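Local atomic coordinates of putative nucleic acid-binding lipoprotein (Klebsiella pneumoniae subsp. pneumoniae MGH 78578, PDB entry 3F1Z), a protein that is of unknown function but, as a putative lipoprotein with an OB-fold, may bind nucleic acid. Residues K42-Y47 / H116-S121; Q34-N39 / T122-Q127; R62-S65 / Y71-I74. One frame throughout, in Å; residues are numbered along the deposited sequence.

Contact 1 of 3, residues K42-Y47 / H116-S121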
loop_
_atom_site.group_PDB
_atom_site.type_symbol
_atom_site.label_atom_id
_atom_site.label_comp_id
_atom_site.label_asym_id
_atom_site.label_seq_id
_atom_site.Cartn_x
_atom_site.Cartn_y
_atom_site.Cartn_z
ATOM N N LYS A 42 4.091 16.616 -6.912
ATOM C CA LYS A 42 5.530 16.426 -6.756
ATOM C C LYS A 42 5.885 15.014 -6.257
ATOM O O LYS A 42 6.733 14.338 -6.835
ATOM C CB LYS A 42 6.046 17.481 -5.769
ATOM C CG LYS A 42 7.523 17.454 -5.315
ATOM C CD LYS A 42 8.520 17.530 -6.470
ATOM C CE LYS A 42 9.923 18.054 -5.982
ATOM N NZ LYS A 42 10.252 17.634 -4.564
ATOM N N ALA A 43 5.220 14.566 -5.207
ATOM C CA ALA A 43 5.524 13.269 -4.595
ATOM C C ALA A 43 5.226 12.138 -5.552
ATOM O O ALA A 43 5.986 11.192 -5.659
ATOM C CB ALA A 43 4.743 13.070 -3.296
ATOM N N SER A 44 4.113 12.241 -6.251
ATOM C CA SER A 44 3.724 11.230 -7.184
ATOM C C SER A 44 4.762 11.143 -8.290
ATOM O O SER A 44 5.119 10.087 -8.776
ATOM C CB SER A 44 2.377 11.584 -7.775
ATOM O OG SER A 44 2.073 10.680 -8.807
ATOM N N SER A 45 5.262 12.273 -8.690
ATOM C CA SER A 45 6.262 12.280 -9.731
ATOM C C SER A 45 7.638 11.708 -9.259
ATOM O O SER A 45 8.291 10.954 -9.998
ATOM C CB SER A 45 6.370 13.699 -10.228
ATOM O OG SER A 45 7.344 13.768 -11.190
ATOM N N ASP A 46 8.046 12.040 -8.026
ATOM C CA ASP A 46 9.304 11.565 -7.484
ATOM C C ASP A 46 9.273 10.066 -7.248
ATOM O O ASP A 46 10.281 9.412 -7.425
ATOM C CB ASP A 46 9.666 12.273 -6.163
ATOM C CG ASP A 46 10.039 13.733 -6.346
ATOM O OD1 ASP A 46 10.328 14.172 -7.476
ATOM O OD2 ASP A 46 10.056 14.470 -5.345
ATOM N N TYR A 47 8.133 9.530 -6.827
ATOM C CA TYR A 47 7.974 8.096 -6.545
ATOM C C TYR A 47 7.500 7.222 -7.714
ATOM O O TYR A 47 7.429 5.997 -7.561
ATOM C CB TYR A 47 6.977 7.890 -5.383
ATOM C CG TYR A 47 7.569 8.045 -3.999
ATOM C CD1 TYR A 47 8.277 7.020 -3.432
ATOM C CD2 TYR A 47 7.407 9.209 -3.259
ATOM C CE1 TYR A 47 8.861 7.140 -2.188
ATOM C CE2 TYR A 47 7.976 9.340 -2.006
ATOM C CZ TYR A 47 8.709 8.279 -1.464
ATOM O OH TYR A 47 9.280 8.345 -0.200
ATOM N N HIS A 116 2.093 4.101 -8.667
ATOM C CA HIS A 116 1.631 4.409 -10.017
ATOM C C HIS A 116 1.149 5.840 -9.926
ATOM O O HIS A 116 1.150 6.431 -8.835
ATOM C CB HIS A 116 0.512 3.444 -10.418
ATOM C CG HIS A 116 1.014 2.077 -10.765
ATOM N ND1 HIS A 116 0.238 1.138 -11.412
ATOM C CD2 HIS A 116 2.229 1.505 -10.588
ATOM C CE1 HIS A 116 0.939 0.027 -11.571
ATOM N NE2 HIS A 116 2.161 0.232 -11.109
ATOM N N GLN A 117 0.756 6.417 -11.045
ATOM C CA GLN A 117 0.359 7.826 -11.045
ATOM C C GLN A 117 -0.839 8.070 -10.098
ATOM O O GLN A 117 -1.783 7.292 -10.062
ATOM C CB GLN A 117 0.061 8.319 -12.478
ATOM C CG GLN A 117 0.043 9.867 -12.593
ATOM C CD GLN A 117 1.440 10.536 -12.528
ATOM O OE1 GLN A 117 1.850 11.094 -11.492
ATOM N NE2 GLN A 117 2.165 10.469 -13.636
ATOM N N VAL A 118 -0.749 9.129 -9.298
ATOM C CA VAL A 118 -1.813 9.522 -8.374
ATOM C C VAL A 118 -2.660 10.653 -8.983
ATOM O O VAL A 118 -2.181 11.765 -9.137
ATOM C CB VAL A 118 -1.199 9.989 -7.075
ATOM C CG1 VAL A 118 -2.288 10.395 -6.030
ATOM C CG2 VAL A 118 -0.290 8.893 -6.524
ATOM N N GLN A 119 -3.889 10.343 -9.376
ATOM C CA GLN A 119 -4.842 11.323 -9.919
ATOM C C GLN A 119 -6.160 11.258 -9.177
ATOM O O GLN A 119 -6.550 10.228 -8.720
ATOM C CB GLN A 119 -5.138 11.102 -11.416
ATOM C CG GLN A 119 -3.876 10.984 -12.267
ATOM C CD GLN A 119 -4.049 11.360 -13.750
ATOM O OE1 GLN A 119 -3.162 11.971 -14.335
ATOM N NE2 GLN A 119 -5.194 11.047 -14.329
ATOM N N ASP A 120 -6.872 12.371 -9.118
ATOM C CA ASP A 120 -8.191 12.413 -8.499
ATOM C C ASP A 120 -8.069 11.951 -7.082
ATOM O O ASP A 120 -8.947 11.317 -6.524
ATOM C CB ASP A 120 -9.177 11.561 -9.275
ATOM C CG ASP A 120 -9.145 11.865 -10.741
ATOM O OD1 ASP A 120 -9.310 13.048 -11.107
ATOM O OD2 ASP A 120 -8.946 10.916 -11.523
ATOM N N SER A 121 -6.953 12.314 -6.491
ATOM C CA SER A 121 -6.642 11.863 -5.176
ATOM C C SER A 121 -5.367 12.556 -4.715
ATOM O O SER A 121 -4.663 13.163 -5.537
ATOM C CB SER A 121 -6.464 10.350 -5.202
ATOM O OG SER A 121 -6.202 9.967 -3.897
#

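Contact 2 of 3, residues Q34-N39 / T122-Q127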
loop_
_atom_site.group_PDB
_atom_site.type_symbol
_atom_site.label_atom_id
_atom_site.label_comp_id
_atom_site.label_asym_id
_atom_site.label_seq_id
_atom_site.Cartn_x
_atom_site.Cartn_y
_atom_site.Cartn_z
ATOM N N GLN A 34 4.111 11.724 4.183
ATOM C CA GLN A 34 4.550 13.102 4.439
ATOM C C GLN A 34 4.751 13.955 3.171
ATOM O O GLN A 34 4.224 15.041 3.080
ATOM C CB GLN A 34 5.795 13.118 5.331
ATOM C CG GLN A 34 6.386 14.490 5.640
ATOM C CD GLN A 34 5.385 15.456 6.317
ATOM O OE1 GLN A 34 4.441 15.022 7.015
ATOM N NE2 GLN A 34 5.596 16.789 6.110
ATOM N N PRO A 35 5.484 13.444 2.185
ATOM C CA PRO A 35 5.681 14.207 0.951
ATOM C C PRO A 35 4.382 14.473 0.196
ATOM O O PRO A 35 4.266 15.512 -0.399
ATOM C CB PRO A 35 6.598 13.297 0.100
ATOM C CG PRO A 35 7.146 12.345 1.022
ATOM C CD PRO A 35 6.161 12.138 2.117
ATOM N N PHE A 36 3.450 13.517 0.213
ATOM C CA PHE A 36 2.146 13.687 -0.449
ATOM C C PHE A 36 1.311 14.751 0.262
ATOM O O PHE A 36 0.476 15.452 -0.351
ATOM C CB PHE A 36 1.376 12.348 -0.539
ATOM C CG PHE A 36 2.051 11.314 -1.446
ATOM C CD1 PHE A 36 3.041 10.488 -0.963
ATOM C CD2 PHE A 36 1.720 11.230 -2.787
ATOM C CE1 PHE A 36 3.670 9.591 -1.803
ATOM C CE2 PHE A 36 2.334 10.341 -3.634
ATOM C CZ PHE A 36 3.313 9.529 -3.170
ATOM N N THR A 37 1.535 14.892 1.550
ATOM C CA THR A 37 0.829 15.902 2.344
ATOM C C THR A 37 1.310 17.297 1.904
ATOM O O THR A 37 0.520 18.229 1.813
ATOM C CB THR A 37 1.032 15.607 3.876
ATOM O OG1 THR A 37 0.490 14.287 4.162
ATOM C CG2 THR A 37 0.382 16.672 4.778
ATOM N N LEU A 38 2.589 17.421 1.587
ATOM C CA LEU A 38 3.167 18.685 1.130
ATOM C C LEU A 38 2.776 19.054 -0.341
ATOM O O LEU A 38 2.459 20.200 -0.659
ATOM C CB LEU A 38 4.679 18.616 1.245
ATOM C CG LEU A 38 5.354 19.269 2.446
ATOM C CD1 LEU A 38 4.554 19.196 3.762
ATOM C CD2 LEU A 38 6.817 18.725 2.628
ATOM N N ASN A 39 2.833 18.071 -1.222
ATOM C CA ASN A 39 2.553 18.266 -2.622
ATOM C C ASN A 39 2.481 16.890 -3.317
ATOM O O ASN A 39 3.499 16.317 -3.669
ATOM C CB ASN A 39 3.634 19.136 -3.252
ATOM C CG ASN A 39 3.300 19.517 -4.668
ATOM O OD1 ASN A 39 2.667 18.724 -5.412
ATOM N ND2 ASN A 39 3.641 20.746 -5.036
ATOM N N THR A 122 -5.131 12.528 -3.403
ATOM C CA THR A 122 -3.921 13.098 -2.808
ATOM C C THR A 122 -3.082 11.997 -2.173
ATOM O O THR A 122 -1.930 12.193 -1.836
ATOM C CB THR A 122 -4.238 14.152 -1.768
ATOM O OG1 THR A 122 -4.976 13.561 -0.702
ATOM C CG2 THR A 122 -5.052 15.282 -2.369
ATOM N N ILE A 123 -3.662 10.816 -2.043
ATOM C CA ILE A 123 -2.960 9.664 -1.471
ATOM C C ILE A 123 -2.887 8.564 -2.511
ATOM O O ILE A 123 -3.852 8.291 -3.226
ATOM C CB ILE A 123 -3.667 9.169 -0.188
ATOM C CG1 ILE A 123 -3.615 10.292 0.850
ATOM C CG2 ILE A 123 -2.971 7.964 0.347
ATOM C CD1 ILE A 123 -4.573 10.091 2.006
ATOM N N PRO A 124 -1.721 7.977 -2.655
ATOM C CA PRO A 124 -1.605 6.876 -3.599
ATOM C C PRO A 124 -2.244 5.589 -3.124
ATOM O O PRO A 124 -2.311 5.341 -1.938
ATOM C CB PRO A 124 -0.092 6.643 -3.681
ATOM C CG PRO A 124 0.454 7.187 -2.506
ATOM C CD PRO A 124 -0.444 8.274 -2.006
ATOM N N THR A 125 -2.749 4.820 -4.067
ATOM C CA THR A 125 -3.180 3.454 -3.834
ATOM C C THR A 125 -2.030 2.637 -4.420
ATOM O O THR A 125 -1.766 2.692 -5.629
ATOM C CB THR A 125 -4.513 3.125 -4.524
ATOM O OG1 THR A 125 -5.535 3.957 -3.964
ATOM C CG2 THR A 125 -4.872 1.666 -4.264
ATOM N N LEU A 126 -1.302 1.953 -3.551
ATOM C CA LEU A 126 -0.162 1.157 -3.959
ATOM C C LEU A 126 -0.649 -0.076 -4.750
ATOM O O LEU A 126 -1.654 -0.699 -4.384
ATOM C CB LEU A 126 0.709 0.784 -2.756
ATOM C CG LEU A 126 1.432 1.987 -2.138
ATOM C CD1 LEU A 126 2.327 1.571 -0.974
ATOM C CD2 LEU A 126 2.253 2.689 -3.188
ATOM N N GLN A 127 0.055 -0.355 -5.842
ATOM C CA GLN A 127 -0.278 -1.394 -6.800
ATOM C C GLN A 127 0.697 -2.564 -6.717
ATOM O O GLN A 127 1.786 -2.408 -6.182
ATOM C CB GLN A 127 -0.191 -0.781 -8.213
ATOM C CG GLN A 127 -1.060 0.456 -8.373
ATOM C CD GLN A 127 -2.542 0.154 -8.223
ATOM O OE1 GLN A 127 -3.010 -0.873 -8.700
ATOM N NE2 GLN A 127 -3.288 1.044 -7.561
#

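Contact 3 of 3, residues R62-S65 / Y71-I74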
loop_
_atom_site.group_PDB
_atom_site.type_symbol
_atom_site.label_atom_id
_atom_site.label_comp_id
_atom_site.label_asym_id
_atom_site.label_seq_id
_atom_site.Cartn_x
_atom_site.Cartn_y
_atom_site.Cartn_z
ATOM N N ARG A 62 -11.217 -5.795 1.851
ATOM C CA ARG A 62 -12.473 -5.860 1.174
ATOM C C ARG A 62 -12.298 -6.417 -0.213
ATOM O O ARG A 62 -11.380 -6.021 -0.918
ATOM C CB ARG A 62 -12.868 -4.424 1.038
ATOM C CG ARG A 62 -14.199 -4.152 0.692
ATOM C CD ARG A 62 -14.419 -2.681 0.812
ATOM N NE ARG A 62 -14.493 -2.298 2.211
ATOM C CZ ARG A 62 -15.606 -2.030 2.868
ATOM N NH1 ARG A 62 -16.769 -2.123 2.290
ATOM N NH2 ARG A 62 -15.536 -1.682 4.124
ATOM N N ARG A 63 -13.146 -7.359 -0.590
ATOM C CA ARG A 63 -13.135 -7.898 -1.924
ATOM C C ARG A 63 -14.107 -7.047 -2.739
ATOM O O ARG A 63 -15.201 -6.685 -2.250
ATOM C CB ARG A 63 -13.567 -9.340 -1.903
ATOM C CG ARG A 63 -13.721 -9.960 -3.262
ATOM C CD ARG A 63 -13.833 -11.439 -3.129
ATOM N NE ARG A 63 -14.178 -12.094 -4.394
ATOM C CZ ARG A 63 -13.795 -13.324 -4.720
ATOM N NH1 ARG A 63 -12.997 -14.014 -3.938
ATOM N NH2 ARG A 63 -14.148 -13.844 -5.866
ATOM N N LYS A 64 -13.699 -6.717 -3.969
ATOM C CA LYS A 64 -14.467 -5.846 -4.819
ATOM C C LYS A 64 -14.654 -6.378 -6.235
ATOM O O LYS A 64 -13.774 -7.050 -6.766
ATOM C CB LYS A 64 -13.824 -4.445 -4.834
ATOM C CG LYS A 64 -14.106 -3.660 -3.506
ATOM C CD LYS A 64 -14.175 -2.161 -3.721
ATOM C CE LYS A 64 -15.363 -1.496 -2.984
ATOM N NZ LYS A 64 -16.765 -1.545 -3.632
ATOM N N SER A 65 -15.835 -6.084 -6.801
ATOM C CA SER A 65 -16.199 -6.442 -8.148
ATOM C C SER A 65 -15.379 -5.640 -9.107
ATOM O O SER A 65 -15.353 -4.388 -9.048
ATOM C CB SER A 65 -17.680 -6.104 -8.444
ATOM O OG SER A 65 -18.569 -7.036 -7.840
ATOM N N TYR A 71 -12.168 -9.494 -10.250
ATOM C CA TYR A 71 -12.416 -8.999 -8.924
ATOM C C TYR A 71 -11.047 -8.652 -8.396
ATOM O O TYR A 71 -10.014 -9.057 -8.960
ATOM C CB TYR A 71 -13.167 -9.999 -8.034
ATOM C CG TYR A 71 -12.430 -11.252 -7.751
ATOM C CD1 TYR A 71 -11.544 -11.312 -6.709
ATOM C CD2 TYR A 71 -12.580 -12.356 -8.550
ATOM C CE1 TYR A 71 -10.840 -12.441 -6.450
ATOM C CE2 TYR A 71 -11.882 -13.536 -8.282
ATOM C CZ TYR A 71 -11.019 -13.562 -7.229
ATOM O OH TYR A 71 -10.314 -14.681 -6.946
ATOM N N TYR A 72 -11.029 -7.885 -7.324
ATOM C CA TYR A 72 -9.776 -7.454 -6.744
ATOM C C TYR A 72 -10.041 -7.135 -5.273
ATOM O O TYR A 72 -11.139 -7.271 -4.822
ATOM C CB TYR A 72 -9.230 -6.263 -7.518
ATOM C CG TYR A 72 -10.047 -5.006 -7.350
ATOM C CD1 TYR A 72 -11.185 -4.792 -8.110
ATOM C CD2 TYR A 72 -9.688 -4.044 -6.419
ATOM C CE1 TYR A 72 -11.960 -3.634 -7.972
ATOM C CE2 TYR A 72 -10.443 -2.846 -6.264
ATOM C CZ TYR A 72 -11.583 -2.656 -7.044
ATOM O OH TYR A 72 -12.365 -1.526 -6.887
ATOM N N PHE A 73 -9.009 -6.731 -4.522
ATOM C CA PHE A 73 -9.151 -6.447 -3.122
ATOM C C PHE A 73 -8.517 -5.127 -2.804
ATOM O O PHE A 73 -7.481 -4.826 -3.350
ATOM C CB PHE A 73 -8.384 -7.463 -2.315
ATOM C CG PHE A 73 -8.766 -8.884 -2.552
ATOM C CD1 PHE A 73 -8.117 -9.637 -3.481
ATOM C CD2 PHE A 73 -9.722 -9.492 -1.772
ATOM C CE1 PHE A 73 -8.462 -10.989 -3.676
ATOM C CE2 PHE A 73 -10.071 -10.822 -1.948
ATOM C CZ PHE A 73 -9.437 -11.566 -2.912
ATOM N N ILE A 74 -9.125 -4.353 -1.913
ATOM C CA ILE A 74 -8.539 -3.136 -1.371
ATOM C C ILE A 74 -8.205 -3.435 0.114
ATOM O O ILE A 74 -9.063 -3.914 0.889
ATOM C CB ILE A 74 -9.518 -1.952 -1.420
ATOM C CG1 ILE A 74 -9.821 -1.568 -2.843
ATOM C CG2 ILE A 74 -8.871 -0.705 -0.883
ATOM C CD1 ILE A 74 -8.557 -1.024 -3.638
#

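Contact 1 of 3, residues K42-Y47 / H116-S121
Ser44 and Val118 are where the two backbones come nearest, their CA atoms 5.9 Å apart. Residues 42-47 belong to helix 40-47, whose turn is held by bonds such as that from Asp46 N to Lys42 O, whereas residues 116-121 run past it as irregular chain between strand 108-114 and strand 125-127. Ser44 gives this irregular chain an acceptor for the N-H of Val118. It points its CB at the loop, and with OG anti to the backbone N (chi1 173°) the hydroxyl extends outward from the helix to meet it. There OG does two jobs. It accepts the backbone N-H of Val118 over 3.3 Å in a nearly straight bond, 163° at the hydrogen, and it donates to OE1 of Gln117 at 2.7 Å. The helix and loop are 69 residues apart in sequence, and the strands between them include much of the curled sheet of the OB-fold, so this pair of bonds ties a helix preceding strand 51-65 to a connection late in the chain. Gln117 begins by heading away from the helix; the bend at chi2 brings its amide end back, and the hydroxyl meets OE1 28° out of the carbonyl plane. A serine suits this buried place because it is small and can give and take a bond at once. Val118 adds an apolar side to the grip: its CG2 branch, anti to the carbonyl carbon, lies 4.0 Å from Ser44 CB, with Ser44 OG also near. The same CG2 methyl packs against Pro124. Along the exposed side of the helix, Lys42 NZ forms a salt bridge with Asp46 OD2, one turn on, its hydrogen bond a weak one.

Contact 2 of 3, residues Q34-N39 / T122-Q127
Phe36 reaches from helix 29-38 to the chain at Thr122-Pro124, and its atoms meet that chain in order. CB comes first, 3.6 Å from the carbonyl O of Thr122. CG, placed anti to the carbonyl carbon (chi1 -66°), carries the ring on toward Pro124, and that same Thr122 oxygen lies obliquely to it. Next along the ring, CD2 is 3.7 Å from Pro124 CD. CE2 sits near both CD and CG of the proline, while at the far end CZ has Pro124 CG for its nearest neighbour, at 3.8 Å. The two side chains approach from opposite directions, and Pro124 CD lies over the middle of one ring face, 3.8 Å from the centroid and 13° off the normal: a CH-pi contact. Proline is well suited to this, since its CD hydrogens are mildly polarised by the adjoining nitrogen and its compact, puckered ring can set the CD and CG methylenes against the aromatic face. In the OB-fold this packing sets a helix against the chain leading into strand 125-127, which pairs with strand 88-93. Phe32, a turn earlier on the helix, meets the Phe36 ring with planes at about 55° and also touches Pro124, while Ala43 of helix 40-47 packs against Phe36 as well.

Contact 3 of 3, residues R62-S65 / Y71-I74
The Arg63 guanidinium lies flat on the ring of Tyr71, the planes only 11° apart and the centres 3.6 Å apart, with NH2 above the middle of the ring. This is a stacked cation-pi pair, in which the spread positive charge meets the electron-rich face of the tyrosine. Phe73 CE1 stands at the edge of the same ring, in its plane. Arg63 gets there with a chain extended from CG to NE, which first runs past the Phe73 ring, where Arg63 CB is 3.8 Å from Phe73 CE2. Tyr71 CG sits between the backbone N and the carbonyl carbon (chi1 64°), standing the ring up beside the strand to receive the guanidinium. On the sheet face shared by Lys64 and Tyr72, Lys64 CB lies over one face of the Tyr72 ring, 3.9 Å from its centroid and offset toward the rim, while Ile74 CD1 is at the ring's edge. Long, partly apolar chains suit these exposed places: Arg63 sets methylenes by Phe73 and its flat charged end on Tyr71, whereas Lys64 uses CB on Tyr72 and its end leads away. The Arg62 side chain turns off instead to a salt bridge with Asp60. Between these two layers the backbones pair antiparallel. Lys64 and Tyr72 bond in both directions, the Lys64 N to Tyr72 O bond being 2.8 Å, and Arg62 and Ile74 do likewise, though Arg62 N to Ile74 O is weak. Phe73 is the buried member, packing on helix 97-100. The arrangement is that of a beta hairpin, here the outer end of strands 51-65 and 71-78 in the curled sheet of an OB-fold.

Overall arrangement
Contacts 1 and 2 adjoin, their centres 7 Å apart, and bind the successive helices 29-38 and 40-47 to a single run of chain, residues 116-127. They touch through Ala43 on Phe36 and Val118 on Pro124. Contact 2 is buried and apolar; contact 1, partly buried, relies on hydrogen bonding to a loop. Contact 3 lies at the surface, about 21 Å from contact 2 between centres, and differs in kind: local in sequence, made by paired strands, with a guanidinium stacked on one aromatic ring and a lysine methylene on another. It is nested within the chain loops closed by the other two, and both it and contact 2 reach the same sheet.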